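Local coordinates for putative major capsid protein (Cafeteriavirus-dependent mavirus, PDB 6G44) that probably forms the icosahedral capsid shell of the virophage mavirus, as a trimeric double jelly-roll major capsid protein, at residues K84-D89 against T194-D199; S78-I83 against D260-K265; V103-P108 against P238-G243. One frame throughout, in Å; residues are numbered along the deposited sequence. Where two conformers were deposited one is given.

Contact 1 (K84-D89 against T194-D199); sequences KNILAD and TSVKID
A backbone hydrogen bond joins the loop 84-89 to Thr194, at the beginning of the segment that carries strand 195-205. Ile86 N donates to Thr194 O at 2.9 Å with a moderately bent N-H...O angle of 151°, and the donor stands above the carbonyl plane. The return contact is of the weaker CA-H...O kind: Thr194 CA approaches Ile86 O at 3.1 Å. A water adds a further link beside it, accepting from Asn85 N at 2.9 Å and hydrogen-bonding Thr194 OG1. That hydroxyl sits in the crowded position between the backbone N and the carbonyl carbon (chi1 56°), and the same rotation places Thr194 CG2 against 86-88, where it meets Ile86 O, Ala88 N and Ala88 CB.

Apolar packing lies on the buried side. Ile86 has CG1 anti to its carbonyl carbon, and its extended arm brings CD1 obliquely across to Val196 CG1, 4.0 Å away; Leu92 and Ile186 border this pair. Where strand 74-84 ends, Ser195 CB rests on Lys84 CA and CG, 4.1 Å from the latter.

The polar ends are engaged elsewhere. The lysine chain runs out extended to a salt bridge of Lys84 NZ with Asp260, while Asn85 ND2 donates to Asp256 O. Asn85 itself has positive phi (82°), which turns the chain out of its strand course. The contact thus marks the end of the antiparallel pairing of strands 74-84 and 195-205, where the first runs on into a loop, in a jelly-roll sheet.

Contact 2 (S78-I83 against D260-K265); sequences SFTAEI and DITGFK
Strands 78-83 and 260-262 run antiparallel, their axes 4.8 Å apart at 148°, and with 264-265 they share six backbone hydrogen bonds, two each for Ser78-Lys265, Thr80-Thr262 and Glu82-Asp260. The straightest, Thr80 N to Thr262 O (2.9 Å, 173°), lies nearly along the C=O axis. Between Ser78 and Thr80 the register slips by one residue: Gly263, with positive phi, is the extra residue of a beta bulge at which strand 258-273 turns a corner. A water bridges the bulge, donating to Gly263 O at 2.8 Å and hydrogen-bonding Ser78 OG. Another donates to Thr80 O and hydrogen-bonds Thr262 OG1.

The pairing belongs to the antiparallel sheet of the first jelly roll, in which strand 74-84 has 195-205 as its other neighbour. On the inner face Ile261 packs obliquely against Phe79: Ile261 CG2 touches Phe79 CB at 3.8 Å, and Ile261 CD1 reaches Phe79 CD1 and CE1 as well as Ala81 CB, 4.0 Å from the last. Phe79 CG takes the crowded position (chi1 56°), while Phe264 CG is anti to the backbone N, bringing Phe264 CD1 to Phe79 CB at 4.1 Å. Met241 and Ile242 cover this apolar group.

Polar side chains occupy the opposite face. Ser78 OG lies against Lys265 CB at 3.5 Å, whereas Thr80 OG1 turns to Asp199. Glu82 OE2 and Asp260 OD2 are 4.7 Å apart, a like-charge proximity that the nearby Lys84 may offset.

Contact 3 (V103-P108 against P238-G243); sequences VNRSIP and PENMIG
Arg105 holds the end of helix 238-241 through two carbonyl oxygens in succession. Its NE donates to Asn240 O at 2.8 Å and its NH1 to Glu239 O at 3.1 Å, the first bond at 160° and the second more bent. Both acceptors lie at the guanidinium edge, close to its plane, and each offers an in-plane lone pair, so the two bonds together fix the rotation of the group. Arg105 CG is anti to the carbonyl carbon, and a bend at chi3 (53°) swings the guanidinium round to lie beside the helix end. These carbonyls belong to the last turn, where helical bonding ceases and Ile242 leaves for a strand; a cation there would suit the helix dipole.

The tightest packing is next to it, on the buried side. Ser106 OG sits at 3.3 Å from Met241 CG and 3.4 Å from Asn240 CB, wedged against both carbons while its hydrogen bond goes to Pro102 O. The amide of Asn240 lies against the carbonyl oxygen of Arg105, with Asn240 CG 3.5 Å from Arg105 O, and Asn240 ND2 donates to Gln235 O.

The outer side is much looser. Glu239 offers the contact its backbone oxygen, while its carboxylate stays well apart: Arg105 NH1 and Glu239 OE2 are 6.3 Å from each other. Around them Glu239 O also accepts from Lys99, a glycerol, probably from the crystallisation liquor, binds Glu239 N, and Arg105 NH2 forms a salt bridge with Asp351. Together these contacts amount to an arginine side chain bonding the last carbonyls of a short helix, here joining a weakly bonded helical turn to helix 238-241 in the connections between strands of a jelly-roll domain.

From the N terminus, strand 74-84 supplies first 78-83 and then, at its end, 84-89, so contacts 2 and 1 open next to each other; 103-108 opens contact 3 soon after. Contact 1 closes first, at 194-199, followed by contact 3 at 238-243 and contact 2 at 260-265. Contacts 1 and 3 therefore cross, while the wide loop of contact 2 encloses both. In space contacts 1 and 2 share strand 74-84, flanked by strands 195-205 and 258-273, and touch through polar side chains on the face that carries Thr80 and Glu82. Contact 3 joins the helical connections packed over that sheet, with Met241 and Pro238 meeting Phe79 and Ile261; it does not touch contact 1.

Contact 1 (K84-D89 against T194-D199)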
loop_
_atom_site.group_PDB
_atom_site.type_symbol
_atom_site.label_atom_id
_atom_site.label_comp_id
_atom_site.label_asym_id
_atom_site.label_seq_id
_atom_site.Cartn_x
_atom_site.Cartn_y
_atom_site.Cartn_z
ATOM N N LYS C 84 37.253 2.109 -3.147
ATOM C CA LYS C 84 38.483 2.398 -2.395
ATOM C C LYS C 84 38.340 3.643 -1.539
ATOM O O LYS C 84 37.437 4.466 -1.746
ATOM C CB LYS C 84 39.657 2.588 -3.364
ATOM C CG LYS C 84 39.891 1.404 -4.282
ATOM C CD LYS C 84 41.022 1.700 -5.266
ATOM C CE LYS C 84 40.944 0.814 -6.488
ATOM N NZ LYS C 84 41.672 1.393 -7.664
ATOM N N ASN C 85 39.274 3.773 -0.583
ATOM C CA ASN C 85 39.391 4.936 0.339
ATOM C C ASN C 85 38.442 4.841 1.537
ATOM O O ASN C 85 38.144 5.853 2.172
ATOM C CB ASN C 85 39.214 6.304 -0.357
ATOM C CG ASN C 85 40.167 6.515 -1.523
ATOM O OD1 ASN C 85 41.224 5.866 -1.608
ATOM N ND2 ASN C 85 39.785 7.396 -2.439
ATOM N N ILE C 86 38.027 3.621 1.879
ATOM C CA ILE C 86 37.179 3.376 3.036
ATOM C C ILE C 86 38.048 3.230 4.271
ATOM O O ILE C 86 38.939 2.397 4.296
ATOM C CB ILE C 86 36.348 2.088 2.862
ATOM C CG1 ILE C 86 35.524 2.127 1.565
ATOM C CG2 ILE C 86 35.424 1.876 4.061
ATOM C CD1 ILE C 86 34.927 0.787 1.213
ATOM N N LEU C 87 37.745 4.008 5.307
ATOM C CA LEU C 87 38.480 3.919 6.585
ATOM C C LEU C 87 38.596 2.470 7.029
ATOM O O LEU C 87 37.634 1.702 6.989
ATOM C CB LEU C 87 37.792 4.756 7.669
ATOM C CG LEU C 87 38.570 4.896 8.992
ATOM C CD1 LEU C 87 39.774 5.805 8.819
ATOM C CD2 LEU C 87 37.642 5.437 10.069
ATOM N N ALA C 88 39.788 2.058 7.472
ATOM C CA ALA C 88 39.989 0.695 7.906
ATOM C C ALA C 88 39.045 0.350 9.051
ATOM O O ALA C 88 38.693 1.212 9.839
ATOM C CB ALA C 88 41.443 0.495 8.339
ATOM N N ASP C 89 38.638 -0.916 9.113
ATOM C CA ASP C 89 37.718 -1.437 10.149
ATOM C C ASP C 89 36.277 -0.922 10.025
ATOM O O ASP C 89 35.522 -0.969 10.987
ATOM C CB ASP C 89 38.251 -1.213 11.586
ATOM C CG ASP C 89 39.636 -1.808 11.791
ATOM O OD1 ASP C 89 39.822 -3.002 11.450
ATOM O OD2 ASP C 89 40.533 -1.081 12.281
ATOM N N THR C 194 40.959 -1.313 3.154
ATOM C CA THR C 194 40.341 -0.012 2.962
ATOM C C THR C 194 39.530 0.015 1.648
ATOM O O THR C 194 39.181 1.069 1.128
ATOM C CB THR C 194 41.390 1.106 2.936
ATOM O OG1 THR C 194 42.361 0.822 1.927
ATOM C CG2 THR C 194 42.071 1.215 4.313
ATOM N N SER C 195 39.255 -1.169 1.121
ATOM C CA SER C 195 38.490 -1.309 -0.106
ATOM C C SER C 195 37.610 -2.540 -0.045
ATOM O O SER C 195 37.844 -3.450 0.745
ATOM C CB SER C 195 39.411 -1.377 -1.307
ATOM O OG SER C 195 40.275 -2.503 -1.229
ATOM N N VAL C 196 36.591 -2.564 -0.908
ATOM C CA VAL C 196 35.706 -3.711 -1.018
ATOM C C VAL C 196 35.387 -3.949 -2.497
ATOM O O VAL C 196 35.333 -2.998 -3.266
ATOM C CB VAL C 196 34.436 -3.493 -0.150
ATOM C CG1 VAL C 196 33.542 -2.397 -0.708
ATOM C CG2 VAL C 196 33.648 -4.778 0.030
ATOM N N LYS C 197 35.203 -5.218 -2.869
ATOM C CA LYS C 197 34.745 -5.566 -4.211
ATOM C C LYS C 197 33.383 -6.227 -4.073
ATOM O O LYS C 197 33.221 -7.137 -3.277
ATOM C CB LYS C 197 35.718 -6.503 -4.939
ATOM C CG LYS C 197 36.928 -5.792 -5.499
ATOM C CD LYS C 197 37.857 -6.775 -6.207
ATOM C CE LYS C 197 39.046 -6.062 -6.827
ATOM N NZ LYS C 197 39.811 -7.025 -7.677
ATOM N N ILE C 198 32.443 -5.755 -4.877
ATOM C CA ILE C 198 31.068 -6.282 -4.880
ATOM C C ILE C 198 30.653 -6.586 -6.327
ATOM O O ILE C 198 30.750 -5.719 -7.209
ATOM C CB ILE C 198 30.061 -5.282 -4.256
ATOM C CG1 ILE C 198 30.564 -4.836 -2.893
ATOM C CG2 ILE C 198 28.666 -5.922 -4.161
ATOM C CD1 ILE C 198 29.770 -3.733 -2.247
ATOM N N ASP C 199 30.175 -7.798 -6.555
ATOM C CA ASP C 199 29.564 -8.189 -7.815
ATOM C C ASP C 199 28.083 -7.811 -7.748
ATOM O O ASP C 199 27.423 -8.033 -6.718
ATOM C CB ASP C 199 29.658 -9.695 -8.052
ATOM C CG ASP C 199 31.081 -10.228 -7.985
ATOM O OD1 ASP C 199 32.041 -9.445 -8.210
ATOM O OD2 ASP C 199 31.231 -11.435 -7.691
HETATM O O HOH W 1 41.597 2.081 -0.502
#

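Contact 2 (S78-I83 against D260-K265)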
loop_
_atom_site.group_PDB
_atom_site.type_symbol
_atom_site.label_atom_id
_atom_site.label_comp_id
_atom_site.label_asym_id
_atom_site.label_seq_id
_atom_site.Cartn_x
_atom_site.Cartn_y
_atom_site.Cartn_z
ATOM N N SER C 78 25.816 -6.999 -15.528
ATOM C CA SER C 78 26.577 -7.559 -14.447
ATOM C C SER C 78 27.957 -6.936 -14.448
ATOM O O SER C 78 28.495 -6.629 -15.510
ATOM C CB SER C 78 26.645 -9.076 -14.518
ATOM O OG SER C 78 27.337 -9.498 -15.644
ATOM N N PHE C 79 28.491 -6.700 -13.263
ATOM C CA PHE C 79 29.820 -6.117 -13.152
ATOM C C PHE C 79 30.320 -6.269 -11.745
ATOM O O PHE C 79 29.561 -6.622 -10.826
ATOM C CB PHE C 79 29.780 -4.638 -13.530
ATOM C CG PHE C 79 28.790 -3.828 -12.708
ATOM C CD1 PHE C 79 29.165 -3.259 -11.496
ATOM C CD2 PHE C 79 27.470 -3.690 -13.136
ATOM C CE1 PHE C 79 28.248 -2.531 -10.737
ATOM C CE2 PHE C 79 26.546 -2.969 -12.381
ATOM C CZ PHE C 79 26.946 -2.400 -11.186
ATOM N N THR C 80 31.602 -5.968 -11.565
ATOM C CA THR C 80 32.219 -5.884 -10.261
ATOM C C THR C 80 32.610 -4.433 -10.019
ATOM O O THR C 80 33.191 -3.802 -10.891
ATOM C CB THR C 80 33.466 -6.796 -10.164
ATOM O OG1 THR C 80 33.076 -8.158 -10.368
ATOM C CG2 THR C 80 34.156 -6.651 -8.822
ATOM N N ALA C 81 32.236 -3.884 -8.865
ATOM C CA ALA C 81 32.653 -2.559 -8.421
ATOM C C ALA C 81 33.657 -2.697 -7.303
ATOM O O ALA C 81 33.398 -3.399 -6.321
ATOM C CB ALA C 81 31.454 -1.763 -7.934
ATOM N N GLU C 82 34.795 -2.006 -7.446
ATOM C CA GLU C 82 35.774 -1.901 -6.371
ATOM C C GLU C 82 35.711 -0.504 -5.795
ATOM O O GLU C 82 35.899 0.460 -6.515
ATOM C CB GLU C 82 37.200 -2.184 -6.872
ATOM C CG GLU C 82 38.215 -2.146 -5.731
ATOM C CD GLU C 82 39.628 -2.552 -6.133
ATOM O OE1 GLU C 82 40.448 -2.729 -5.217
ATOM O OE2 GLU C 82 39.924 -2.669 -7.330
ATOM N N ILE C 83 35.413 -0.410 -4.499
ATOM C CA ILE C 83 35.294 0.867 -3.807
ATOM C C ILE C 83 36.507 1.027 -2.907
ATOM O O ILE C 83 36.740 0.187 -2.031
ATOM C CB ILE C 83 34.016 0.935 -2.924
ATOM C CG1 ILE C 83 32.791 0.655 -3.795
ATOM C CG2 ILE C 83 33.981 2.266 -2.206
ATOM C CD1 ILE C 83 31.514 0.417 -3.007
ATOM N N ASP C 260 35.882 1.774 -9.184
ATOM C CA ASP C 260 36.204 1.240 -10.518
ATOM C C ASP C 260 35.248 0.115 -10.892
ATOM O O ASP C 260 35.026 -0.740 -10.056
ATOM C CB ASP C 260 37.622 0.660 -10.493
ATOM C CG ASP C 260 38.686 1.723 -10.293
ATOM O OD1 ASP C 260 38.591 2.779 -10.938
ATOM O OD2 ASP C 260 39.616 1.488 -9.507
ATOM N N ILE C 261 34.801 0.072 -12.144
ATOM C CA ILE C 261 33.972 -1.007 -12.695
ATOM C C ILE C 261 34.843 -1.902 -13.563
ATOM O O ILE C 261 35.607 -1.404 -14.416
ATOM C CB ILE C 261 32.829 -0.431 -13.550
ATOM C CG1 ILE C 261 32.000 0.598 -12.742
ATOM C CG2 ILE C 261 31.937 -1.520 -14.163
ATOM C CD1 ILE C 261 31.254 0.040 -11.534
ATOM N N THR C 262 34.728 -3.195 -13.331
ATOM C CA THR C 262 35.404 -4.202 -14.147
ATOM C C THR C 262 34.458 -5.334 -14.465
ATOM O O THR C 262 33.428 -5.523 -13.798
ATOM C CB THR C 262 36.670 -4.749 -13.452
ATOM O OG1 THR C 262 36.336 -5.418 -12.225
ATOM C CG2 THR C 262 37.677 -3.628 -13.197
ATOM N N GLY C 263 34.809 -6.125 -15.466
ATOM C CA GLY C 263 34.060 -7.305 -15.817
ATOM C C GLY C 263 32.653 -7.004 -16.306
ATOM O O GLY C 263 31.787 -7.875 -16.220
ATOM N N PHE C 264 32.435 -5.805 -16.816
ATOM C CA PHE C 264 31.086 -5.399 -17.288
ATOM C C PHE C 264 30.569 -6.281 -18.420
ATOM O O PHE C 264 31.274 -6.546 -19.397
ATOM C CB PHE C 264 31.071 -3.941 -17.683
ATOM C CG PHE C 264 29.722 -3.441 -18.087
ATOM C CD1 PHE C 264 28.845 -2.997 -17.118
ATOM C CD2 PHE C 264 29.330 -3.421 -19.395
ATOM C CE1 PHE C 264 27.585 -2.528 -17.481
ATOM C CE2 PHE C 264 28.074 -2.956 -19.766
ATOM C CZ PHE C 264 27.194 -2.533 -18.792
ATOM N N LYS C 265 29.335 -6.773 -18.246
ATOM C CA LYS C 265 28.620 -7.512 -19.263
ATOM C C LYS C 265 27.194 -6.979 -19.341
ATOM O O LYS C 265 26.660 -6.481 -18.342
ATOM C CB LYS C 265 28.574 -8.991 -18.927
ATOM C CG LYS C 265 29.944 -9.660 -18.877
ATOM C CD LYS C 265 30.570 -9.748 -20.251
ATOM C CE LYS C 265 31.909 -10.486 -20.248
ATOM N NZ LYS C 265 32.592 -10.296 -21.573
HETATM O O HOH W 2 30.049 -9.546 -14.867
HETATM O O HOH W 3 36.240 -3.750 -10.080
#

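Contact 3 (V103-P108 against P238-G243)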
loop_
_atom_site.group_PDB
_atom_site.type_symbol
_atom_site.label_atom_id
_atom_site.label_comp_id
_atom_site.label_asym_id
_atom_site.label_seq_id
_atom_site.Cartn_x
_atom_site.Cartn_y
_atom_site.Cartn_z
ATOM N N VAL C 103 20.330 1.304 -14.385
ATOM C CA VAL C 103 20.525 1.018 -15.812
ATOM C C VAL C 103 20.138 2.222 -16.629
ATOM O O VAL C 103 20.935 2.699 -17.443
ATOM C CB VAL C 103 19.812 -0.257 -16.270
ATOM C CG1 VAL C 103 19.832 -0.421 -17.794
ATOM C CG2 VAL C 103 20.411 -1.459 -15.563
ATOM N N ASN C 104 18.932 2.752 -16.456
ATOM C CA ASN C 104 18.528 3.904 -17.275
ATOM C C ASN C 104 19.323 5.181 -16.943
ATOM O O ASN C 104 19.569 6.003 -17.843
ATOM C CB ASN C 104 17.007 4.104 -17.223
ATOM C CG ASN C 104 16.288 3.042 -18.002
ATOM O OD1 ASN C 104 16.224 3.107 -19.226
ATOM N ND2 ASN C 104 15.711 2.046 -17.291
ATOM N N ARG C 105 19.770 5.326 -15.697
ATOM C CA ARG C 105 20.665 6.436 -15.325
ATOM C C ARG C 105 21.970 6.430 -16.105
ATOM O O ARG C 105 22.594 7.481 -16.267
ATOM C CB ARG C 105 21.032 6.390 -13.845
ATOM C CG ARG C 105 20.019 7.012 -12.910
ATOM C CD ARG C 105 20.544 7.070 -11.469
ATOM N NE ARG C 105 21.850 7.706 -11.319
ATOM C CZ ARG C 105 22.068 9.009 -11.083
ATOM N NH1 ARG C 105 23.329 9.462 -10.939
ATOM N NH2 ARG C 105 21.053 9.868 -10.993
ATOM N N SER C 106 22.364 5.240 -16.541
ATOM C CA SER C 106 23.650 5.019 -17.229
ATOM C C SER C 106 23.543 5.163 -18.747
ATOM O O SER C 106 24.531 4.868 -19.439
ATOM C CB SER C 106 24.160 3.633 -16.881
ATOM O OG SER C 106 24.493 3.546 -15.505
ATOM N N ILE C 107 22.403 5.575 -19.297
ATOM C CA ILE C 107 22.238 5.643 -20.747
ATOM C C ILE C 107 21.737 7.029 -21.139
ATOM O O ILE C 107 20.543 7.304 -21.129
ATOM C CB ILE C 107 21.289 4.550 -21.280
ATOM C CG1 ILE C 107 21.698 3.145 -20.856
ATOM C CG2 ILE C 107 21.172 4.665 -22.798
ATOM C CD1 ILE C 107 20.595 2.098 -20.991
ATOM N N PRO C 108 22.655 7.931 -21.516
ATOM C CA PRO C 108 22.207 9.268 -21.882
ATOM C C PRO C 108 21.409 9.374 -23.175
ATOM O O PRO C 108 20.547 10.243 -23.293
ATOM C CB PRO C 108 23.501 10.072 -21.993
ATOM C CG PRO C 108 24.545 9.272 -21.380
ATOM C CD PRO C 108 24.104 7.852 -21.298
ATOM N N PRO C 238 30.581 4.466 -12.160
ATOM C CA PRO C 238 30.224 4.519 -10.754
ATOM C C PRO C 238 29.285 5.666 -10.384
ATOM O O PRO C 238 28.331 5.445 -9.612
ATOM C CB PRO C 238 31.587 4.636 -10.075
ATOM C CG PRO C 238 32.489 3.897 -10.974
ATOM C CD PRO C 238 32.045 4.341 -12.324
ATOM N N GLU C 239 29.479 6.860 -10.919
ATOM C CA GLU C 239 28.596 7.976 -10.568
ATOM C C GLU C 239 27.149 7.763 -11.015
ATOM O O GLU C 239 26.242 8.367 -10.477
ATOM C CB GLU C 239 29.135 9.286 -11.172
ATOM C CG GLU C 239 28.385 10.518 -10.740
ATOM C CD GLU C 239 29.150 11.811 -10.924
ATOM O OE1 GLU C 239 30.201 11.810 -11.613
ATOM O OE2 GLU C 239 28.671 12.843 -10.389
ATOM N N ASN C 240 26.938 6.967 -12.050
ATOM C CA ASN C 240 25.590 6.653 -12.488
ATOM C C ASN C 240 24.928 5.530 -11.727
ATOM O O ASN C 240 23.703 5.557 -11.567
ATOM C CB ASN C 240 25.566 6.426 -13.989
ATOM C CG ASN C 240 25.767 7.718 -14.750
ATOM O OD1 ASN C 240 25.466 8.799 -14.246
ATOM N ND2 ASN C 240 26.263 7.615 -15.973
ATOM N N MET C 241 25.694 4.592 -11.219
ATOM C CA MET C 241 25.154 3.341 -10.643
ATOM C C MET C 241 25.279 3.198 -9.138
ATOM O O MET C 241 24.402 2.625 -8.536
ATOM C CB MET C 241 25.812 2.109 -11.287
ATOM C CG MET C 241 25.612 2.034 -12.776
ATOM S SD MET C 241 26.094 0.456 -13.472
ATOM C CE MET C 241 27.825 0.421 -13.074
ATOM N N ILE C 242 26.407 3.598 -8.545
ATOM C CA ILE C 242 26.788 3.223 -7.210
ATOM C C ILE C 242 26.395 4.276 -6.181
ATOM O O ILE C 242 26.657 5.454 -6.336
ATOM C CB ILE C 242 28.327 2.966 -7.156
ATOM C CG1 ILE C 242 28.718 1.894 -8.196
ATOM C CG2 ILE C 242 28.793 2.597 -5.750
ATOM C CD1 ILE C 242 28.200 0.492 -7.905
ATOM N N GLY C 243 25.726 3.808 -5.139
ATOM C CA GLY C 243 25.427 4.620 -3.973
ATOM C C GLY C 243 26.172 4.238 -2.722
ATOM O O GLY C 243 26.291 3.051 -2.395
#